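Local structure of methyltransferase-like protein 5 (1WY7) at residues F109-P120 and K136-I147. The protein binds S-adenosyl-L-homocysteine and is probably an S-adenosylmethionine-dependent methyltransferase that acts on RNA. Sequence-based numbering, arbitrary orientation.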
loop_
_atom_site.group_PDB
_atom_site.type_symbol
_atom_site.label_atom_id
_atom_site.label_comp_id
_atom_site.label_asym_id
_atom_site.label_seq_id
_atom_site.Cartn_x
_atom_site.Cartn_y
_atom_site.Cartn_z
ATOM N N PHE A 109 -9.495 -11.783 3.978
ATOM C CA PHE A 109 -8.607 -12.270 2.927
ATOM C C PHE A 109 -7.582 -13.203 3.576
ATOM O O PHE A 109 -7.034 -12.891 4.629
ATOM C CB PHE A 109 -7.922 -11.061 2.263
ATOM C CG PHE A 109 -6.857 -11.422 1.254
ATOM C CD1 PHE A 109 -5.512 -11.238 1.547
ATOM C CD2 PHE A 109 -7.204 -11.934 0.008
ATOM C CE1 PHE A 109 -4.526 -11.557 0.611
ATOM C CE2 PHE A 109 -6.228 -12.259 -0.933
ATOM C CZ PHE A 109 -4.885 -12.069 -0.630
ATOM N N ASN A 110 -7.334 -14.360 2.975
ATOM C CA ASN A 110 -6.350 -15.258 3.566
ATOM C C ASN A 110 -5.655 -16.185 2.579
ATOM O O ASN A 110 -5.719 -17.405 2.689
ATOM C CB ASN A 110 -6.976 -16.062 4.716
ATOM C CG ASN A 110 -8.119 -16.920 4.266
ATOM O OD1 ASN A 110 -8.044 -18.147 4.326
ATOM N ND2 ASN A 110 -9.196 -16.288 3.811
ATOM N N SER A 111 -4.985 -15.579 1.607
ATOM C CA SER A 111 -4.231 -16.316 0.607
ATOM C C SER A 111 -2.782 -15.942 0.862
ATOM O O SER A 111 -2.462 -14.769 1.036
ATOM C CB SER A 111 -4.612 -15.880 -0.807
ATOM O OG SER A 111 -5.984 -16.079 -1.052
ATOM N N ARG A 112 -1.903 -16.932 0.885
ATOM C CA ARG A 112 -0.497 -16.650 1.117
ATOM C C ARG A 112 0.145 -16.070 -0.144
ATOM O O ARG A 112 -0.072 -16.564 -1.246
ATOM C CB ARG A 112 0.227 -17.921 1.548
ATOM C CG ARG A 112 1.658 -17.675 1.938
ATOM C CD ARG A 112 2.051 -18.496 3.146
ATOM N NE ARG A 112 3.332 -18.049 3.685
ATOM C CZ ARG A 112 3.476 -17.105 4.613
ATOM N NH1 ARG A 112 2.416 -16.499 5.126
ATOM N NH2 ARG A 112 4.689 -16.755 5.017
ATOM N N VAL A 113 0.923 -15.007 0.029
ATOM C CA VAL A 113 1.598 -14.349 -1.085
ATOM C C VAL A 113 3.084 -14.208 -0.765
ATOM O O VAL A 113 3.514 -14.523 0.347
ATOM C CB VAL A 113 1.029 -12.934 -1.314
ATOM C CG1 VAL A 113 -0.467 -13.004 -1.602
ATOM C CG2 VAL A 113 1.290 -12.074 -0.091
ATOM N N ASP A 114 3.864 -13.729 -1.732
ATOM C CA ASP A 114 5.303 -13.522 -1.531
ATOM C C ASP A 114 5.574 -12.189 -0.844
ATOM O O ASP A 114 6.414 -12.100 0.060
ATOM C CB ASP A 114 6.068 -13.508 -2.864
ATOM C CG ASP A 114 6.100 -14.864 -3.553
ATOM O OD1 ASP A 114 6.300 -15.887 -2.861
ATOM O OD2 ASP A 114 5.947 -14.899 -4.795
ATOM N N ILE A 115 4.868 -11.151 -1.283
ATOM C CA ILE A 115 5.064 -9.812 -0.740
ATOM C C ILE A 115 3.761 -9.044 -0.527
ATOM O O ILE A 115 2.793 -9.202 -1.263
ATOM C CB ILE A 115 5.979 -8.933 -1.694
ATOM C CG1 ILE A 115 7.462 -9.271 -1.516
ATOM C CG2 ILE A 115 5.816 -7.451 -1.393
ATOM C CD1 ILE A 115 7.893 -10.499 -2.213
ATOM N N VAL A 116 3.748 -8.206 0.499
ATOM C CA VAL A 116 2.607 -7.352 0.740
ATOM C C VAL A 116 3.078 -5.899 0.604
ATOM O O VAL A 116 4.135 -5.534 1.114
ATOM C CB VAL A 116 2.019 -7.492 2.172
ATOM C CG1 VAL A 116 1.045 -6.361 2.402
ATOM C CG2 VAL A 116 1.317 -8.844 2.369
ATOM N N ILE A 117 2.301 -5.086 -0.100
ATOM C CA ILE A 117 2.588 -3.665 -0.206
ATOM C C ILE A 117 1.265 -3.024 0.176
ATOM O O ILE A 117 0.202 -3.543 -0.176
ATOM C CB ILE A 117 2.995 -3.241 -1.631
ATOM C CG1 ILE A 117 1.869 -3.537 -2.628
ATOM C CG2 ILE A 117 4.288 -3.956 -2.011
ATOM C CD1 ILE A 117 2.227 -3.199 -4.089
HETATM N N MSE A 118 1.315 -1.926 0.920
HETATM C CA MSE A 118 0.084 -1.282 1.322
HETATM C C MSE A 118 0.236 0.142 1.833
HETATM O O MSE A 118 1.262 0.516 2.407
HETATM C CB MSE A 118 -0.640 -2.134 2.395
HETATM C CG MSE A 118 0.156 -2.415 3.685
HETATM SE SE MSE A 118 -0.762 -3.472 4.865
HETATM C CE MSE A 118 0.240 -3.311 6.294
ATOM N N ASN A 119 -0.812 0.922 1.592
ATOM C CA ASN A 119 -0.943 2.301 2.048
ATOM C C ASN A 119 -2.255 2.176 2.827
ATOM O O ASN A 119 -3.301 2.635 2.371
ATOM C CB ASN A 119 -1.124 3.249 0.851
ATOM C CG ASN A 119 -1.291 4.704 1.265
ATOM O OD1 ASN A 119 -1.521 5.570 0.424
ATOM N ND2 ASN A 119 -1.174 4.980 2.555
ATOM N N PRO A 120 -2.214 1.526 4.004
ATOM C CA PRO A 120 -3.409 1.331 4.832
ATOM C C PRO A 120 -3.883 2.589 5.526
ATOM O O PRO A 120 -3.158 3.570 5.597
ATOM C CB PRO A 120 -2.954 0.258 5.821
ATOM C CG PRO A 120 -1.519 0.656 6.077
ATOM C CD PRO A 120 -1.008 1.009 4.685
ATOM N N LYS A 136 -2.987 -8.874 9.167
ATOM C CA LYS A 136 -3.166 -9.678 7.961
ATOM C C LYS A 136 -1.866 -9.779 7.156
ATOM O O LYS A 136 -1.482 -10.859 6.717
ATOM C CB LYS A 136 -4.272 -9.075 7.097
ATOM C CG LYS A 136 -4.539 -9.818 5.805
ATOM C CD LYS A 136 -4.907 -11.271 6.066
ATOM C CE LYS A 136 -6.125 -11.382 6.981
ATOM N NZ LYS A 136 -6.381 -12.804 7.301
ATOM N N ALA A 137 -1.193 -8.651 6.958
ATOM C CA ALA A 137 0.068 -8.641 6.212
ATOM C C ALA A 137 1.068 -9.603 6.852
ATOM O O ALA A 137 1.691 -10.409 6.171
ATOM C CB ALA A 137 0.665 -7.205 6.169
ATOM N N PHE A 138 1.219 -9.523 8.167
ATOM C CA PHE A 138 2.150 -10.409 8.865
ATOM C C PHE A 138 1.747 -11.876 8.746
ATOM O O PHE A 138 2.590 -12.771 8.703
ATOM C CB PHE A 138 2.236 -10.001 10.330
ATOM C CG PHE A 138 2.851 -8.654 10.535
ATOM C CD1 PHE A 138 2.492 -7.870 11.621
ATOM C CD2 PHE A 138 3.781 -8.157 9.623
ATOM C CE1 PHE A 138 3.040 -6.614 11.799
ATOM C CE2 PHE A 138 4.339 -6.904 9.791
ATOM C CZ PHE A 138 3.967 -6.128 10.882
ATOM N N GLU A 139 0.448 -12.102 8.671
ATOM C CA GLU A 139 -0.129 -13.434 8.561
ATOM C C GLU A 139 0.111 -14.100 7.198
ATOM O O GLU A 139 0.474 -15.276 7.127
ATOM C CB GLU A 139 -1.642 -13.309 8.800
ATOM C CG GLU A 139 -2.349 -14.567 9.219
ATOM C CD GLU A 139 -3.794 -14.618 8.729
ATOM O OE1 GLU A 139 -4.476 -13.570 8.732
ATOM O OE2 GLU A 139 -4.246 -15.718 8.343
ATOM N N ILE A 140 -0.083 -13.347 6.115
ATOM C CA ILE A 140 0.047 -13.916 4.771
ATOM C C ILE A 140 1.377 -13.787 4.033
ATOM O O ILE A 140 1.538 -14.362 2.957
ATOM C CB ILE A 140 -1.049 -13.366 3.812
ATOM C CG1 ILE A 140 -0.841 -11.869 3.554
ATOM C CG2 ILE A 140 -2.423 -13.588 4.404
ATOM C CD1 ILE A 140 -1.725 -11.312 2.424
ATOM N N SER A 141 2.333 -13.052 4.585
ATOM C CA SER A 141 3.610 -12.890 3.896
ATOM C C SER A 141 4.787 -12.818 4.856
ATOM O O SER A 141 4.605 -12.649 6.057
ATOM C CB SER A 141 3.580 -11.614 3.036
ATOM O OG SER A 141 4.801 -11.433 2.323
ATOM N N ASP A 142 5.994 -12.952 4.317
ATOM C CA ASP A 142 7.212 -12.866 5.121
ATOM C C ASP A 142 7.916 -11.519 4.906
ATOM O O ASP A 142 8.834 -11.169 5.654
ATOM C CB ASP A 142 8.161 -14.022 4.789
ATOM C CG ASP A 142 7.732 -15.337 5.436
ATOM O OD1 ASP A 142 8.206 -16.401 4.977
ATOM O OD2 ASP A 142 6.935 -15.305 6.406
ATOM N N VAL A 143 7.481 -10.776 3.885
ATOM C CA VAL A 143 8.021 -9.445 3.597
ATOM C C VAL A 143 6.865 -8.461 3.406
ATOM O O VAL A 143 6.010 -8.649 2.540
ATOM C CB VAL A 143 8.901 -9.428 2.321
ATOM C CG1 VAL A 143 9.404 -7.999 2.070
ATOM C CG2 VAL A 143 10.094 -10.371 2.483
ATOM N N VAL A 144 6.848 -7.403 4.210
ATOM C CA VAL A 144 5.783 -6.405 4.153
ATOM C C VAL A 144 6.295 -4.982 3.963
ATOM O O VAL A 144 7.249 -4.569 4.627
ATOM C CB VAL A 144 4.948 -6.420 5.467
ATOM C CG1 VAL A 144 3.907 -5.317 5.445
ATOM C CG2 VAL A 144 4.329 -7.794 5.672
ATOM N N TYR A 145 5.653 -4.240 3.057
ATOM C CA TYR A 145 5.990 -2.838 2.805
ATOM C C TYR A 145 4.731 -2.049 3.135
ATOM O O TYR A 145 3.672 -2.299 2.562
ATOM C CB TYR A 145 6.367 -2.592 1.330
ATOM C CG TYR A 145 7.704 -3.170 0.898
ATOM C CD1 TYR A 145 8.881 -2.411 0.953
ATOM C CD2 TYR A 145 7.789 -4.481 0.438
ATOM C CE1 TYR A 145 10.111 -2.957 0.556
ATOM C CE2 TYR A 145 8.999 -5.039 0.042
ATOM C CZ TYR A 145 10.158 -4.275 0.103
ATOM O OH TYR A 145 11.354 -4.849 -0.272
ATOM N N SER A 146 4.840 -1.098 4.054
ATOM C CA SER A 146 3.688 -0.310 4.442
ATOM C C SER A 146 4.035 1.146 4.670
ATOM O O SER A 146 5.204 1.517 4.729
ATOM C CB SER A 146 3.054 -0.898 5.710
ATOM O OG SER A 146 1.812 -0.272 5.983
ATOM N N ILE A 147 3.004 1.976 4.787
ATOM C CA ILE A 147 3.192 3.401 5.004
ATOM C C ILE A 147 2.445 3.818 6.263
ATOM O O ILE A 147 1.320 3.389 6.487
ATOM C CB ILE A 147 2.672 4.214 3.794
ATOM C CG1 ILE A 147 3.442 3.813 2.527
ATOM C CG2 ILE A 147 2.825 5.699 4.061
ATOM C CD1 ILE A 147 2.998 4.540 1.278
#
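V116 packs beneath the last turn of helix 131-140, its two methyls divided between helix residues A137 and I140 and S141 just past the helix end. CG1, held anti to the backbone N (chi1 168°), meets A137 CB at 3.9 Å, while CG2 lies 3.6 Å from S141 CB and also touches I140 CG1, the V116 and I140 side chains crossing at about a right angle. Next along the same face, selenomethionine M118 runs out straight beyond CG and brings CE to 3.9 Å from A137 CB, beside V144 CG1 and the S146 side chain. I140 faces the loop before the strand: its CD1 approaches the F109 ring in plane, at the CE1 edge, and also reaches V113 CG2.

Strands 115-118 and 143-149, joined through helix 131-140, form a parallel beta-alpha-beta unit at the centre of the seven-stranded methyltransferase sheet. V116 N to V143 O, Y145 N to V116 O (2.8 Å) and M118 N to Y145 O pair the strands. Beyond them N119, near the bound S-adenosyl-L-homocysteine, is held by Y28 and T30. On the opposite sheet face I115 CG2 touches the Y145 ring edge at CD2; the Y145 side chain packs against L38, L41 and A42 of helix 32-44, and its hydroxyl hydrogen-bonds with D47 and R199.

At the helix end, V113 N donates to I140 O (3.1 Å). The R112 guanidinium lies with one face over that same oxygen, and NH2 makes a salt bridge with D142 OD2, its hydrogen bond weak and the guanidinium and carboxylate planes 68° apart. K136, bent at chi2 and chi3, curls its NZ onto F109 O at 2.8 Å and pairs with E139 OE1.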